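Local structure of S-layer domain-containing protein (Ruminiclostridium thermocellum ATCC 27405, 4QVS) at residues A[19-24]-A[29-34]; A[100-105]-A[110-115]; A[140-143]-A[148-151]. The protein is of unknown function but contains a concanavalin A-like lectin/glucanase-type domain, a fold often used for carbohydrate binding, and probably belongs to the cell-surface layer. All coordinates share one frame; numbering follows the deposited sequence.

Contact 1 of 3, residues A[19-24]-A[29-34]; sequences TNEFKD and HGNAVL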
# COMPACT_ATOMS: atom_id res chain seq x y z
N THR A 19 -35.94 -3.04 -15.14
CA THR A 19 -34.78 -2.58 -15.82
C THR A 19 -33.60 -2.34 -14.87
O THR A 19 -32.46 -2.18 -15.31
CB THR A 19 -35.20 -1.26 -16.48
OG1 THR A 19 -35.88 -0.42 -15.52
CG2 THR A 19 -36.20 -1.55 -17.59
N ASN A 20 -33.82 -2.36 -13.57
CA ASN A 20 -32.78 -1.99 -12.63
C ASN A 20 -32.71 -2.80 -11.38
O ASN A 20 -32.03 -2.40 -10.45
CB ASN A 20 -32.98 -0.52 -12.24
CG ASN A 20 -34.37 -0.25 -11.66
OD1 ASN A 20 -35.22 -1.14 -11.61
ND2 ASN A 20 -34.60 0.97 -11.27
N GLU A 21 -33.35 -3.97 -11.34
CA GLU A 21 -33.29 -4.79 -10.15
C GLU A 21 -32.42 -6.02 -10.36
O GLU A 21 -32.47 -6.65 -11.41
CB GLU A 21 -34.68 -5.17 -9.67
CG GLU A 21 -35.43 -3.94 -9.17
CD GLU A 21 -36.81 -4.25 -8.66
OE1 GLU A 21 -36.99 -5.21 -7.89
OE2 GLU A 21 -37.71 -3.49 -9.02
N PHE A 22 -31.64 -6.33 -9.35
CA PHE A 22 -30.68 -7.43 -9.37
C PHE A 22 -30.82 -8.29 -8.12
O PHE A 22 -30.76 -7.82 -6.98
CB PHE A 22 -29.28 -6.86 -9.54
CG PHE A 22 -29.11 -6.15 -10.85
CD1 PHE A 22 -28.78 -6.86 -12.00
CD2 PHE A 22 -29.33 -4.78 -10.95
CE1 PHE A 22 -28.66 -6.21 -13.22
CE2 PHE A 22 -29.22 -4.13 -12.17
CZ PHE A 22 -28.87 -4.83 -13.31
N LYS A 23 -31.04 -9.57 -8.35
CA LYS A 23 -31.33 -10.48 -7.25
C LYS A 23 -30.12 -10.90 -6.48
O LYS A 23 -28.95 -10.79 -6.94
CB LYS A 23 -31.99 -11.76 -7.78
CG LYS A 23 -31.04 -12.66 -8.56
CD LYS A 23 -31.68 -13.98 -8.94
CE LYS A 23 -30.68 -14.79 -9.76
NZ LYS A 23 -31.18 -16.16 -10.04
N ASP A 24 -30.41 -11.34 -5.26
CA ASP A 24 -29.47 -11.98 -4.39
C ASP A 24 -29.43 -13.46 -4.79
O ASP A 24 -30.38 -14.18 -4.55
CB ASP A 24 -29.97 -11.90 -2.96
CG ASP A 24 -29.20 -12.78 -2.05
OD1 ASP A 24 -28.08 -13.19 -2.43
OD2 ASP A 24 -29.70 -13.07 -0.95
N HIS A 29 -32.15 -12.32 0.49
CA HIS A 29 -32.45 -10.89 0.59
C HIS A 29 -33.08 -10.40 -0.68
O HIS A 29 -33.00 -11.06 -1.74
CB HIS A 29 -31.19 -10.07 0.98
CG HIS A 29 -30.55 -10.54 2.25
ND1 HIS A 29 -30.96 -10.11 3.50
CD2 HIS A 29 -29.56 -11.44 2.47
CE1 HIS A 29 -30.24 -10.71 4.43
NE2 HIS A 29 -29.39 -11.53 3.83
N GLY A 30 -33.77 -9.26 -0.55
CA GLY A 30 -34.41 -8.61 -1.68
C GLY A 30 -33.46 -8.13 -2.75
O GLY A 30 -32.22 -8.27 -2.65
N ASN A 31 -34.05 -7.55 -3.79
CA ASN A 31 -33.30 -7.10 -4.92
C ASN A 31 -32.49 -5.86 -4.66
O ASN A 31 -32.94 -4.96 -3.95
CB ASN A 31 -34.24 -6.85 -6.08
CG ASN A 31 -34.96 -8.10 -6.52
OD1 ASN A 31 -34.47 -9.21 -6.28
ND2 ASN A 31 -36.13 -7.94 -7.16
N ALA A 32 -31.26 -5.85 -5.19
CA ALA A 32 -30.45 -4.62 -5.18
C ALA A 32 -31.04 -3.72 -6.25
O ALA A 32 -31.49 -4.20 -7.27
CB ALA A 32 -28.99 -4.91 -5.48
N VAL A 33 -31.05 -2.41 -6.05
CA VAL A 33 -31.56 -1.52 -7.05
C VAL A 33 -30.45 -0.61 -7.56
O VAL A 33 -29.80 0.11 -6.78
CB VAL A 33 -32.74 -0.66 -6.49
CG1 VAL A 33 -33.36 0.17 -7.61
CG2 VAL A 33 -33.80 -1.57 -5.88
N LEU A 34 -30.32 -0.54 -8.87
CA LEU A 34 -29.30 0.27 -9.52
C LEU A 34 -29.87 1.58 -10.03
O LEU A 34 -30.89 1.56 -10.68
CB LEU A 34 -28.74 -0.47 -10.76
CG LEU A 34 -27.74 0.30 -11.66
CD1 LEU A 34 -26.59 0.81 -10.82
CD2 LEU A 34 -27.19 -0.54 -12.83
O HOH W 1 -33.22 -10.78 -4.48

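Contact 2 of 3, residues A[100-105]-A[110-115]; sequences MRLTAE and IKFAMT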
# COMPACT_ATOMS: atom_id res chain seq x y z
N MSE A 100 -21.35 2.07 9.42
CA MSE A 100 -20.04 1.52 9.05
C MSE A 100 -19.97 1.79 7.57
O MSE A 100 -20.95 1.65 6.85
CB MSE A 100 -19.78 0.13 9.60
CG MSE A 100 -20.37 -0.97 8.75
SE MSE A 100 -20.51 -2.59 9.84
CE MSE A 100 -21.06 -3.40 8.19
N ARG A 101 -18.80 2.26 7.13
CA ARG A 101 -18.61 2.72 5.79
C ARG A 101 -17.19 2.43 5.24
O ARG A 101 -16.21 2.69 5.92
CB ARG A 101 -18.79 4.20 5.88
CG ARG A 101 -18.75 4.97 4.59
CD ARG A 101 -19.27 6.38 4.82
NE ARG A 101 -18.47 7.16 5.79
CZ ARG A 101 -18.57 8.47 5.96
NH1 ARG A 101 -19.45 9.17 5.26
NH2 ARG A 101 -17.80 9.11 6.85
N LEU A 102 -17.09 1.93 4.02
CA LEU A 102 -15.76 1.64 3.44
C LEU A 102 -15.57 2.74 2.44
O LEU A 102 -16.48 3.02 1.66
CB LEU A 102 -15.68 0.28 2.74
CG LEU A 102 -14.31 -0.05 2.09
CD1 LEU A 102 -13.26 -0.38 3.12
CD2 LEU A 102 -14.46 -1.23 1.15
N THR A 103 -14.40 3.38 2.47
CA THR A 103 -14.13 4.46 1.58
C THR A 103 -12.78 4.31 0.84
O THR A 103 -11.84 3.67 1.34
CB THR A 103 -14.10 5.75 2.35
OG1 THR A 103 -13.14 5.63 3.39
CG2 THR A 103 -15.49 6.06 3.03
N ALA A 104 -12.76 4.89 -0.35
CA ALA A 104 -11.57 5.10 -1.13
C ALA A 104 -10.98 6.40 -0.58
O ALA A 104 -11.74 7.33 -0.22
CB ALA A 104 -11.92 5.24 -2.59
N GLU A 105 -9.66 6.46 -0.48
CA GLU A 105 -8.98 7.62 0.08
C GLU A 105 -8.27 8.51 -0.96
O GLU A 105 -8.29 8.22 -2.17
CB GLU A 105 -8.03 7.15 1.19
CG GLU A 105 -8.77 6.40 2.30
CD GLU A 105 -9.75 7.30 3.03
OE1 GLU A 105 -9.30 8.08 3.90
OE2 GLU A 105 -10.97 7.21 2.77
N ILE A 110 -7.64 2.61 1.02
CA ILE A 110 -9.04 2.40 1.38
C ILE A 110 -9.12 2.46 2.89
O ILE A 110 -8.14 2.16 3.58
CB ILE A 110 -9.65 1.06 0.89
CG1 ILE A 110 -8.90 -0.14 1.45
CG2 ILE A 110 -9.69 1.01 -0.62
CD1 ILE A 110 -9.36 -1.50 0.94
N LYS A 111 -10.28 2.87 3.39
CA LYS A 111 -10.50 2.96 4.82
C LYS A 111 -11.85 2.41 5.19
O LYS A 111 -12.86 2.64 4.51
CB LYS A 111 -10.48 4.41 5.27
CG LYS A 111 -10.64 4.58 6.77
CD LYS A 111 -10.35 6.01 7.19
CE LYS A 111 -11.51 6.91 6.78
NZ LYS A 111 -11.15 8.35 6.81
N PHE A 112 -11.87 1.70 6.29
CA PHE A 112 -13.08 1.17 6.81
C PHE A 112 -13.25 1.85 8.14
O PHE A 112 -12.32 2.02 8.88
CB PHE A 112 -12.99 -0.34 6.94
CG PHE A 112 -14.18 -0.94 7.53
CD1 PHE A 112 -15.40 -0.87 6.85
CD2 PHE A 112 -14.12 -1.54 8.76
CE1 PHE A 112 -16.55 -1.40 7.40
CE2 PHE A 112 -15.28 -2.08 9.33
CZ PHE A 112 -16.50 -2.01 8.64
N ALA A 113 -14.47 2.28 8.40
CA ALA A 113 -14.82 3.01 9.63
C ALA A 113 -16.13 2.49 10.19
O ALA A 113 -17.01 2.13 9.42
CB ALA A 113 -14.97 4.49 9.34
N MSE A 114 -16.20 2.40 11.51
CA MSE A 114 -17.39 2.02 12.25
C MSE A 114 -17.50 3.05 13.31
O MSE A 114 -16.47 3.44 13.90
CB MSE A 114 -17.26 0.71 13.02
CG MSE A 114 -16.87 -0.48 12.13
SE MSE A 114 -17.35 -2.21 12.92
CE MSE A 114 -19.26 -1.90 13.24
N THR A 115 -18.73 3.53 13.55
CA THR A 115 -18.95 4.50 14.59
C THR A 115 -20.36 4.39 15.14
O THR A 115 -21.33 3.94 14.48
CB THR A 115 -18.73 5.97 14.15
OG1 THR A 115 -18.79 6.84 15.28
CG2 THR A 115 -19.76 6.42 13.20

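Contact 3 of 3, residues A[140-143]-A[148-151]; sequences AVTL and GTLY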
# COMPACT_ATOMS: atom_id res chain seq x y z
N ALA A 140 12.51 3.93 4.68
CA ALA A 140 13.50 3.38 5.60
C ALA A 140 13.33 1.89 5.75
O ALA A 140 12.23 1.37 5.58
CB ALA A 140 13.41 4.06 6.96
N VAL A 141 14.46 1.20 5.95
CA VAL A 141 14.50 -0.20 6.27
C VAL A 141 15.25 -0.26 7.58
O VAL A 141 16.28 0.40 7.72
CB VAL A 141 15.37 -0.98 5.28
CG1 VAL A 141 15.27 -2.47 5.59
CG2 VAL A 141 14.95 -0.67 3.85
N THR A 142 14.79 -1.09 8.52
CA THR A 142 15.46 -1.30 9.82
C THR A 142 15.61 -2.81 10.07
O THR A 142 14.69 -3.59 9.76
CB THR A 142 14.67 -0.72 11.05
OG1 THR A 142 13.44 -1.43 11.22
CG2 THR A 142 14.36 0.71 10.85
N LEU A 143 16.77 -3.23 10.58
CA LEU A 143 16.98 -4.64 10.96
C LEU A 143 17.31 -4.65 12.44
O LEU A 143 18.24 -3.98 12.88
CB LEU A 143 18.09 -5.32 10.15
CG LEU A 143 18.32 -6.82 10.45
CD1 LEU A 143 17.20 -7.69 9.90
CD2 LEU A 143 19.66 -7.32 9.91
N GLY A 148 12.93 -7.42 10.48
CA GLY A 148 13.23 -6.35 9.54
C GLY A 148 11.96 -5.56 9.28
O GLY A 148 10.90 -6.16 9.17
N THR A 149 12.06 -4.24 9.13
CA THR A 149 10.86 -3.42 8.91
C THR A 149 10.99 -2.37 7.80
O THR A 149 12.00 -1.67 7.70
CB THR A 149 10.46 -2.72 10.22
OG1 THR A 149 10.32 -3.72 11.24
CG2 THR A 149 9.15 -1.94 10.08
N LEU A 150 9.96 -2.27 6.98
CA LEU A 150 9.88 -1.27 5.94
C LEU A 150 9.00 -0.16 6.40
O LEU A 150 7.91 -0.41 6.95
CB LEU A 150 9.23 -1.81 4.68
CG LEU A 150 10.10 -2.66 3.80
CD1 LEU A 150 9.28 -3.33 2.70
CD2 LEU A 150 11.19 -1.78 3.22
N TYR A 151 9.45 1.06 6.11
CA TYR A 151 8.71 2.26 6.42
C TYR A 151 8.62 3.19 5.22
O TYR A 151 9.61 3.40 4.50
CB TYR A 151 9.42 3.07 7.50
CG TYR A 151 9.54 2.45 8.85
CD1 TYR A 151 10.61 1.62 9.18
CD2 TYR A 151 8.62 2.75 9.83
CE1 TYR A 151 10.73 1.08 10.44
CE2 TYR A 151 8.71 2.21 11.08
CZ TYR A 151 9.76 1.39 11.39
OH TYR A 151 9.80 0.91 12.66

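Contact 1 of 3, residues A[19-24]-A[29-34]
F22 and A32 form the hydrogen-bonded antiparallel pair of a short beta hairpin, in which strand 21-22 turns back onto strand 32-35 at one edge of a small sheet. Their backbones bond both ways: F22 N gives a hydrogen to A32 O at 3.0 Å, and A32 N returns a shorter bond to F22 O at 2.7 Å. Two residues along, past the non-hydrogen-bonded pair E21-V33, L34 N donates to N20 O, a nearly straight bond (170°) lying in the carbonyl plane. CA-H groups of E21, N31 and V33 also lean on carbonyl oxygens of the opposite segment.

The apolar part is small. On the face shared by F22 and A32, the F22 ring presents its edge to L34, with CE2 4.0 Å from L34 CB. The methyl of A32 packs on Y9 of strand 7-9 and on V58 and L60 of strand 57-60. V33 CG1 lies alongside the amide nitrogen of N20.

Polar side chains and one water complete the contact. D24 OD2 receives a weak, bent bond from H29 N (2.9 Å) and another from N28 N, while D24 OD1 accepts from W8 N and K26 N, so this buried carboxylate is gripped by several backbone N-H groups and ties the turn to strand 7-9. The water accepts from D24 N and donates to H29 O and to N31 OD1, the last at 2.7 Å. N31 is held at both ends of its amide: OD1 by the water, ND2 by E21. With N31 CG beside the backbone N (chi1 -62°), the N31 and E21 side chains cross at about a right angle, and ND2 donates almost straight to E21 OE1, 3.0 Å away, on the anti side of the carboxylate, with the oxygen close to the amide plane.

Contact 2 of 3, residues A[100-105]-A[110-115]
The ring of F112 lies against M100 and L102 at the apolar centre of this contact. Its CZ is 4.0 Å from M100 CG, while its edge is turned to L102 CA. L102 CD1 closes on F112 CB at 3.8 Å, the L102 CG lying anti to its own N (chi1 179°). Beyond the ring the two selenomethionines run side by side, M100 SE 3.7 Å from M114 CE. This face is covered twice: M100 and L102 reach F71, I73 and F75 of strand 71-79 within the concanavalin A-like domain, while I110 and M114 pack on L131 and P167 of the second subunit. The frame is a regular antiparallel hairpin, strands 99-104 and 110-115, the middle pair of a four-stranded sheet. R101 pairs with A113 and T103 with K111, each through two backbone bonds. The face of R101, T103, K111 and A113 is largely polar. R101 bridges to E122 and to D190 of the second subunit. T103 OG1 donates to E105 OE2 at 2.8 Å, coming from above the carboxylate plane. The K111 chain lies alongside T103, and NZ makes a weak salt bridge to E105 OE1 (3.5 Å) besides bonding Y192 OH of the second subunit.

Contact 3 of 3, residues A[140-143]-A[148-151]
A beta hairpin of strands 137-144 and 147-152 brings A140, V141, T142 and L143 into antiparallel register with Y151, L150, T149 and G148, within the concanavalin A-like part of the chain. A140 with Y151 and T142 with T149 are the hydrogen-bonded pairs. Each makes two backbone bonds, the shorter of each set being Y151 N to A140 O and T149 N to T142 O, both 2.8 Å. In the T142-T149 pair both donors lie in the carbonyl planes, whereas in the A140-Y151 pair they are tilted from them by more than 20°.

On one face T142 and T149 stand side by side, pointing the same way. T142 OG1 sits between its own backbone N and carbonyl carbon (chi1 66°), which brings it within 3.4 Å of T149 CB and turns the methyl toward the tyrosine. There T142 CG2 meets Y151 CE1 at 3.7 Å, the two side chains crossing at about a right angle. The edge of the Y151 ring also has A140 O and T142 OG1 in its plane, and A140 CB lies 4.1 Å from Y151 CB. I216 of helix 213-219 packs on both A140 and Y151.

The other face is aliphatic: V141 CG2 runs beside L150 CD2 at 4.0 Å, and L143 CD1 approaches G148 CA. V141 also packs on F112 of the second subunit, and L143 on F71 of that subunit.

Residues 140-143 form a further antiparallel ladder with a strand of the second subunit, so the strand is an interior member of a sheet that continues across the interface. One of its faces is aliphatic, the other a mixture of threonines, A140 and Y151. Backbone groups on both edges of 140-143 are thus paired, consistent with a dimer joined through a continuous sheet.

The three contacts join three different antiparallel hairpins. Contact 1 has a short ladder, contacts 2 and 3 longer, regular ones. Contact 1 is partly buried, far out from the centre of the chain, and touches no other chain of the assembly; its polar side chains and a water hold the turn. Contacts 2 and 3 are buried, both belong to the concanavalin A-like region, and each meets the second subunit. Contact 2 divides into an apolar face and one that carries charged side chains, while contact 3 has no charged side chain. Their centres are 28 Å apart within one chain and they do not touch there, yet the two meet through the dimer.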